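Local coordinates for protein transcriptional regulator (Vibrio vulnificus, PDB 4IVN) that probably binds operator DNA to repress the genes of sialic acid catabolism, and holds the pathway intermediate N-acetylmannosamine 6-phosphate, at residues A[33-37]-A[74-78]; A[121-125]-A[253-258]; A[128-134]-A[154-160]. All coordinates share one frame; numbering follows the deposited sequence.

Interaction 1 lies in the helix-turn-helix region, whereas interactions 2 and 3 belong to the half of the chain built around the SIS sheet. The centres of interactions 1 and 2 are about 40 Å apart and those of 1 and 3 about 35 Å, without touching. Interactions 2 and 3 are neighbours, their centres about 17 Å apart: Lys-154 NZ reaches Val-124 O at 3.0 Å, and Val-124 CG1 meets Ile-130 CD1 at 3.7 Å. Interaction 3 runs into a sugar-phosphate pocket, since Val-135 to Ser-138, which line it, directly follow Gly-134. A bound ligand lies about 6 Å from Gly-134, and the side chain of Ala-75 in interaction 1 is about 9 Å from a bound ligand.

Interaction 1. Residues A[33-37]-A[74-78]; sequences AHDVQ and LAVDL
Gln-37 and Ala-75 bring the two backbones nearest, with their CA atoms 5.8 Å apart, and the chains open to 7.2 Å between the CA atoms of His-34 and Leu-78, where the kinked last turn of helix 20-36 faces the end of helix 67-78. No hydrogen bond joins the two segments; Leu-74 and Leu-78, one helical turn apart on helix 67-78, and Gln-37 carry the contact. Leu-74 sets its CG opposite its own backbone N (chi1 174°), and its methyls divide the work. Leu-74 CD2 comes within 3.6 Å of Ala-33 O. The same Leu-74 CD2 lies 3.9 Å from Val-36 CG1, the two side chains meeting at about a right angle. Leu-74 CD1, for its part, is 4.1 Å from Ala-33 CB. The carbonyl of Ala-33 is thus flanked by methyl groups, because Leu-78 CD1 approaches the same Ala-33 O to 3.5 Å. That one methyl of Leu-78 also rests on the backbone at His-34 CA, 3.7 Å away, and against Gln-37 CD at 3.6 Å. Gln-37 is extended beyond CG (chi2 -179°), which carries its amide across the end of Leu-78 and on toward the methyl of Ala-75. Leu-8 of helix 7-13 packs against Ala-33, Leu-74 and Leu-78, so a third helix closes over this apolar patch. Asp-77, on another side of its helix, accepts hydrogen bonds from the backbone N atoms of Asn-6 and Leu-8 and ties that N-terminal stretch to helix 67-78. Such leucine-and-alanine packing between helices 20-36 and 67-78 is consistent with the all-helical bundle of an RpiR-type helix-turn-helix domain, whose helices 41-48 and 52-61 lie between them in sequence.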
# COMPACT_ATOMS: atom_id res chain seq x y z
N ALA A 33 -11.72 -21.97 -19.06
CA ALA A 33 -12.55 -21.41 -18.00
C ALA A 33 -11.74 -20.93 -16.83
O ALA A 33 -12.03 -19.86 -16.27
CB ALA A 33 -13.63 -22.38 -17.54
N HIS A 34 -10.73 -21.69 -16.45
CA HIS A 34 -9.83 -21.24 -15.39
C HIS A 34 -9.26 -19.86 -15.70
O HIS A 34 -9.25 -18.96 -14.83
CB HIS A 34 -8.70 -22.24 -15.07
CG HIS A 34 -7.64 -21.67 -14.12
ND1 HIS A 34 -7.65 -21.90 -12.79
CD2 HIS A 34 -6.57 -20.78 -14.36
CE1 HIS A 34 -6.62 -21.23 -12.22
NE2 HIS A 34 -5.96 -20.56 -13.19
N ASP A 35 -8.76 -19.67 -16.92
CA ASP A 35 -8.16 -18.36 -17.23
C ASP A 35 -9.18 -17.20 -17.47
O ASP A 35 -8.86 -16.03 -17.25
CB ASP A 35 -7.20 -18.43 -18.43
CG ASP A 35 -6.41 -17.13 -18.61
OD1 ASP A 35 -5.68 -16.72 -17.67
OD2 ASP A 35 -6.58 -16.46 -19.66
N VAL A 36 -10.40 -17.54 -17.89
CA VAL A 36 -11.41 -16.56 -18.16
C VAL A 36 -11.70 -15.76 -16.85
O VAL A 36 -12.10 -14.58 -16.93
CB VAL A 36 -12.70 -17.16 -18.80
CG1 VAL A 36 -13.86 -16.13 -18.86
CG2 VAL A 36 -12.42 -17.67 -20.22
N GLN A 37 -11.55 -16.39 -15.68
CA GLN A 37 -11.72 -15.70 -14.35
C GLN A 37 -10.94 -14.40 -14.29
O GLN A 37 -11.33 -13.41 -13.64
CB GLN A 37 -11.15 -16.57 -13.21
CG GLN A 37 -11.68 -17.96 -13.09
CD GLN A 37 -11.06 -18.70 -11.90
OE1 GLN A 37 -10.02 -19.35 -12.01
NE2 GLN A 37 -11.74 -18.64 -10.78
N LEU A 74 -18.73 -17.84 -12.48
CA LEU A 74 -17.73 -18.75 -13.01
C LEU A 74 -16.70 -19.12 -11.94
O LEU A 74 -16.39 -20.33 -11.72
CB LEU A 74 -17.07 -18.15 -14.26
CG LEU A 74 -15.90 -18.99 -14.80
CD1 LEU A 74 -16.40 -20.40 -15.28
CD2 LEU A 74 -15.23 -18.30 -15.97
N ALA A 75 -16.15 -18.08 -11.27
CA ALA A 75 -15.03 -18.31 -10.32
C ALA A 75 -15.55 -19.16 -9.14
O ALA A 75 -14.87 -20.05 -8.65
CB ALA A 75 -14.40 -16.96 -9.85
N VAL A 76 -16.78 -18.89 -8.71
CA VAL A 76 -17.38 -19.62 -7.60
C VAL A 76 -17.60 -21.07 -8.04
O VAL A 76 -17.30 -21.99 -7.26
CB VAL A 76 -18.70 -19.00 -7.15
CG1 VAL A 76 -19.43 -19.88 -6.11
CG2 VAL A 76 -18.43 -17.62 -6.55
N ASP A 77 -18.03 -21.27 -9.31
CA ASP A 77 -18.35 -22.61 -9.84
C ASP A 77 -17.04 -23.43 -9.92
O ASP A 77 -16.98 -24.61 -9.49
CB ASP A 77 -19.06 -22.50 -11.20
CG ASP A 77 -19.88 -23.74 -11.57
OD1 ASP A 77 -20.45 -24.42 -10.67
OD2 ASP A 77 -19.96 -24.03 -12.81
N LEU A 78 -15.96 -22.80 -10.40
CA LEU A 78 -14.64 -23.46 -10.45
C LEU A 78 -14.13 -23.83 -9.06
O LEU A 78 -13.45 -24.83 -8.88
CB LEU A 78 -13.64 -22.56 -11.17
CG LEU A 78 -13.80 -22.50 -12.71
CD1 LEU A 78 -12.83 -21.51 -13.32
CD2 LEU A 78 -13.59 -23.87 -13.34

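Interaction 2. Residues A[121-125]-A[253-258]; sequences VERVH and SLLESY
Val-121 and Leu-254 mark the closest point of the backbones, CA to CA 5.8 Å, where the short axes of helices 121-125 and 253-257 pass 10.1 Å apart and cross at -74°. Val-121 works with both branches: CG2 meets Ser-253 CB at 3.6 Å, and CG1 lies 3.7 Å from Leu-254 CD2, the two side chains running past each other in opposite directions. The other methyl of Leu-254 is pressed against Val-124, CD1 to CG1 3.5 Å, tighter than usual for two carbons. The isobutyl group of Leu-254 thus fits between successive turns of the facing helix.

Beyond the helix end, Tyr-258 is the first residue to leave helical backbone angles, and its ring turns back onto helix 114-126. It stacks face to face on the His-125 imidazole, with centroids 3.6 Å apart and planes only 3° from parallel. His-125 places its CG opposite the backbone N (chi1 174°), which swings the imidazole out toward that ring, and His-125 ND1 is hydrogen-bonded to Tyr-261 OH, which helps fix the ring's rotation. At the far end of the tyrosine, Tyr-258 OH donates to the syn lone pair of Glu-122 OE1 at 2.8 Å; Glu-122 OE2 is bonded in turn to Gln-126 NE2. One aromatic side chain is therefore gripped over a face and at its hydroxyl by residues one turn apart. Steeply crossed helix packing of this kind joins the helix leading into the first strand to the long helix 237-257, in the layered alpha/beta fold of SIS domains.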
# COMPACT_ATOMS: atom_id res chain seq x y z
N VAL A 121 6.68 9.92 -16.95
CA VAL A 121 7.55 10.81 -16.16
C VAL A 121 7.50 12.23 -16.61
O VAL A 121 7.33 13.16 -15.79
CB VAL A 121 9.01 10.41 -16.30
CG1 VAL A 121 9.91 11.53 -15.68
CG2 VAL A 121 9.23 9.03 -15.62
N GLU A 122 7.57 12.44 -17.94
CA GLU A 122 7.54 13.79 -18.47
C GLU A 122 6.20 14.46 -18.23
O GLU A 122 6.15 15.61 -17.84
CB GLU A 122 7.85 13.72 -19.98
CG GLU A 122 8.54 14.91 -20.58
CD GLU A 122 9.57 15.53 -19.67
OE1 GLU A 122 10.39 14.79 -19.03
OE2 GLU A 122 9.51 16.81 -19.58
N ARG A 123 5.11 13.73 -18.45
CA ARG A 123 3.75 14.26 -18.08
C ARG A 123 3.65 14.71 -16.61
O ARG A 123 3.16 15.80 -16.33
CB ARG A 123 2.72 13.21 -18.42
CG ARG A 123 2.69 13.02 -19.97
CD ARG A 123 1.40 12.42 -20.47
NE ARG A 123 1.39 12.06 -21.92
CZ ARG A 123 0.86 12.82 -22.88
NH1 ARG A 123 0.34 14.02 -22.60
NH2 ARG A 123 0.84 12.35 -24.14
N VAL A 124 4.11 13.88 -15.69
CA VAL A 124 4.14 14.24 -14.29
C VAL A 124 4.98 15.50 -14.02
O VAL A 124 4.54 16.44 -13.33
CB VAL A 124 4.60 13.08 -13.43
CG1 VAL A 124 4.66 13.53 -11.94
CG2 VAL A 124 3.59 11.91 -13.60
N HIS A 125 6.11 15.55 -14.66
CA HIS A 125 7.00 16.68 -14.49
C HIS A 125 6.30 17.94 -14.92
O HIS A 125 6.33 18.93 -14.19
CB HIS A 125 8.27 16.49 -15.29
CG HIS A 125 9.16 17.70 -15.24
ND1 HIS A 125 9.67 18.16 -14.10
CD2 HIS A 125 9.52 18.63 -16.23
CE1 HIS A 125 10.38 19.29 -14.34
NE2 HIS A 125 10.32 19.55 -15.64
N SER A 253 12.15 7.44 -11.17
CA SER A 253 12.57 8.01 -12.46
C SER A 253 12.52 9.48 -12.46
O SER A 253 13.48 10.13 -12.92
CB SER A 253 11.77 7.50 -13.64
OG SER A 253 11.75 6.14 -13.51
N LEU A 254 11.43 10.04 -11.93
CA LEU A 254 11.33 11.49 -11.81
C LEU A 254 12.55 12.07 -11.05
O LEU A 254 13.17 13.06 -11.48
CB LEU A 254 10.04 11.92 -11.11
CG LEU A 254 8.78 12.08 -11.94
CD1 LEU A 254 7.54 11.84 -11.06
CD2 LEU A 254 8.78 13.40 -12.74
N LEU A 255 12.87 11.45 -9.90
CA LEU A 255 13.96 11.91 -9.08
C LEU A 255 15.28 11.76 -9.84
O LEU A 255 16.17 12.59 -9.75
CB LEU A 255 13.99 11.10 -7.77
CG LEU A 255 12.99 11.70 -6.74
CD1 LEU A 255 12.62 10.68 -5.69
CD2 LEU A 255 13.60 12.96 -6.07
N GLU A 256 15.35 10.75 -10.69
CA GLU A 256 16.59 10.59 -11.47
C GLU A 256 16.65 11.61 -12.60
O GLU A 256 17.70 12.13 -12.88
CB GLU A 256 16.66 9.22 -12.01
CG GLU A 256 17.87 9.00 -12.88
CD GLU A 256 18.50 7.70 -12.52
OE1 GLU A 256 18.98 7.60 -11.37
OE2 GLU A 256 18.48 6.79 -13.37
N SER A 257 15.52 11.95 -13.24
CA SER A 257 15.58 12.90 -14.37
C SER A 257 15.67 14.32 -13.87
O SER A 257 16.24 15.17 -14.54
CB SER A 257 14.40 12.74 -15.34
OG SER A 257 14.19 11.39 -15.65
N TYR A 258 15.10 14.59 -12.69
CA TYR A 258 14.92 15.94 -12.22
C TYR A 258 15.39 15.96 -10.77
O TYR A 258 14.56 16.14 -9.82
CB TYR A 258 13.45 16.37 -12.39
CG TYR A 258 13.03 16.41 -13.84
CD1 TYR A 258 13.48 17.46 -14.67
CD2 TYR A 258 12.22 15.40 -14.43
CE1 TYR A 258 13.14 17.51 -16.01
CE2 TYR A 258 11.88 15.46 -15.80
CZ TYR A 258 12.35 16.52 -16.56
OH TYR A 258 12.09 16.63 -17.89

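Interaction 3. Residues A[128-134]-A[154-160]; sequences EFIGCIG and KKAIMFE
Ile-130 and Cys-132 form the ladder with the neighbouring strand. Ile-130 N donates to Lys-155 O and Ile-130 O accepts from Ile-157 N; Cys-132 N then donates to Ile-157 O at 2.7 Å, and Cys-132 O accepts from Phe-159 N in a nearly straight bond (174° at the hydrogen). This is parallel pairing, and Ala-156 CA adds a CA-H...O contact of 3.1 Å to Ile-130 O. Before the strands, a water continues the link, donating to Glu-128 O and accepting from Lys-155 N.

Side chains meet on both faces. Cys-132 CB touches Met-158 SD at 3.6 Å, and a bend at chi2 (54°) carries the methionine CE on to Gly-134 O, 3.3 Å away. On the opposite face Phe-129 CZ presses on Ile-157 CG2, while Ile-157 CD1 lies over a face of the Phe-159 ring, whose edge has Cys-132 O in its plane.

Farther out, helix 137-151 is the crossover of this right-handed beta-alpha-beta unit; its Leu-149 packs on Ile-130 and Ala-156, and its Leu-145 on Cys-132. Glu-160 OE2 makes a salt bridge to Arg-143 NE and a hydrogen bond with Ser-139 OG, both on that helix. Helix 162-170 meets Phe-159 and Ile-133 on the other face, and strand 176-181 pairs with the other edge of 129-133, leaving 156-159 outermost within this chain's five-stranded parallel sheet.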
# COMPACT_ATOMS: atom_id res chain seq x y z
N GLU A 128 0.73 20.55 -13.46
CA GLU A 128 0.56 21.46 -12.33
C GLU A 128 -0.34 20.82 -11.24
O GLU A 128 -0.25 21.12 -10.03
CB GLU A 128 -0.04 22.77 -12.83
CG GLU A 128 1.06 23.63 -13.50
CD GLU A 128 0.52 24.93 -14.08
OE1 GLU A 128 -0.65 24.95 -14.51
OE2 GLU A 128 1.25 25.95 -14.12
N PHE A 129 -1.19 19.89 -11.66
CA PHE A 129 -2.14 19.31 -10.65
C PHE A 129 -2.36 17.88 -11.06
O PHE A 129 -2.48 17.58 -12.28
CB PHE A 129 -3.49 20.07 -10.62
CG PHE A 129 -4.57 19.36 -9.77
CD1 PHE A 129 -4.66 19.60 -8.42
CD2 PHE A 129 -5.45 18.42 -10.37
CE1 PHE A 129 -5.68 18.97 -7.66
CE2 PHE A 129 -6.42 17.79 -9.61
CZ PHE A 129 -6.53 18.07 -8.26
N ILE A 130 -2.33 16.99 -10.07
CA ILE A 130 -2.47 15.58 -10.38
C ILE A 130 -3.61 15.03 -9.54
O ILE A 130 -3.58 15.06 -8.24
CB ILE A 130 -1.14 14.81 -10.08
CG1 ILE A 130 -0.00 15.36 -10.99
CG2 ILE A 130 -1.30 13.28 -10.34
CD1 ILE A 130 1.37 14.79 -10.67
N GLY A 131 -4.59 14.49 -10.24
CA GLY A 131 -5.77 13.89 -9.59
C GLY A 131 -5.61 12.38 -9.65
O GLY A 131 -5.25 11.82 -10.72
N CYS A 132 -5.93 11.67 -8.56
CA CYS A 132 -5.79 10.20 -8.60
C CYS A 132 -7.12 9.55 -8.20
O CYS A 132 -7.81 10.12 -7.36
CB CYS A 132 -4.74 9.71 -7.61
SG CYS A 132 -3.13 10.50 -7.91
N ILE A 133 -7.47 8.42 -8.83
CA ILE A 133 -8.81 7.85 -8.64
C ILE A 133 -8.65 6.35 -8.44
O ILE A 133 -7.99 5.68 -9.24
CB ILE A 133 -9.80 8.13 -9.83
CG1 ILE A 133 -9.91 9.59 -10.24
CG2 ILE A 133 -11.19 7.60 -9.50
CD1 ILE A 133 -10.49 9.65 -11.66
N GLY A 134 -9.30 5.80 -7.38
CA GLY A 134 -9.32 4.38 -7.19
C GLY A 134 -10.15 4.01 -5.98
O GLY A 134 -10.29 4.85 -5.04
N LYS A 154 4.62 17.99 -5.58
CA LYS A 154 3.58 18.14 -6.61
C LYS A 154 2.26 18.33 -5.87
O LYS A 154 2.06 17.75 -4.73
CB LYS A 154 3.44 16.89 -7.48
CG LYS A 154 4.64 16.51 -8.37
CD LYS A 154 5.10 17.68 -9.24
CE LYS A 154 4.23 17.88 -10.45
NZ LYS A 154 5.03 18.69 -11.47
N LYS A 155 1.31 19.01 -6.50
CA LYS A 155 -0.05 18.95 -5.89
C LYS A 155 -0.72 17.66 -6.35
O LYS A 155 -0.84 17.46 -7.58
CB LYS A 155 -0.89 20.17 -6.39
CG LYS A 155 -0.24 21.51 -5.97
CD LYS A 155 -0.35 21.54 -4.42
CE LYS A 155 -0.11 22.93 -3.82
NZ LYS A 155 1.15 23.55 -4.36
N ALA A 156 -1.11 16.79 -5.43
CA ALA A 156 -1.79 15.55 -5.81
C ALA A 156 -2.93 15.37 -4.87
O ALA A 156 -2.83 15.54 -3.63
CB ALA A 156 -0.85 14.35 -5.74
N ILE A 157 -4.07 15.01 -5.45
CA ILE A 157 -5.20 14.60 -4.63
C ILE A 157 -5.62 13.20 -5.01
O ILE A 157 -5.82 12.89 -6.21
CB ILE A 157 -6.38 15.54 -4.82
CG1 ILE A 157 -7.56 15.08 -3.95
CG2 ILE A 157 -6.81 15.48 -6.25
CD1 ILE A 157 -8.63 16.10 -3.96
N MET A 158 -5.77 12.35 -4.01
CA MET A 158 -6.40 11.05 -4.19
C MET A 158 -7.92 11.13 -3.82
O MET A 158 -8.27 11.57 -2.73
CB MET A 158 -5.62 10.02 -3.40
CG MET A 158 -6.16 8.60 -3.37
SD MET A 158 -6.42 7.97 -4.99
CE MET A 158 -7.51 6.58 -4.61
N PHE A 159 -8.81 10.72 -4.72
CA PHE A 159 -10.26 10.64 -4.39
C PHE A 159 -10.65 9.14 -4.19
O PHE A 159 -10.48 8.33 -5.15
CB PHE A 159 -11.09 11.15 -5.61
CG PHE A 159 -10.85 12.59 -6.01
CD1 PHE A 159 -9.82 12.92 -6.89
CD2 PHE A 159 -11.70 13.60 -5.56
CE1 PHE A 159 -9.65 14.25 -7.33
CE2 PHE A 159 -11.49 14.91 -5.94
CZ PHE A 159 -10.48 15.23 -6.85
N GLU A 160 -11.25 8.73 -3.08
CA GLU A 160 -12.18 7.50 -3.28
C GLU A 160 -13.68 7.86 -3.31
O GLU A 160 -14.58 6.89 -3.57
CB GLU A 160 -11.97 6.32 -2.27
CG GLU A 160 -10.52 5.96 -2.14
CD GLU A 160 -9.78 6.90 -1.25
OE1 GLU A 160 -10.40 7.84 -0.70
OE2 GLU A 160 -8.57 6.68 -1.07
O HOH W 1 2.04 20.62 -8.68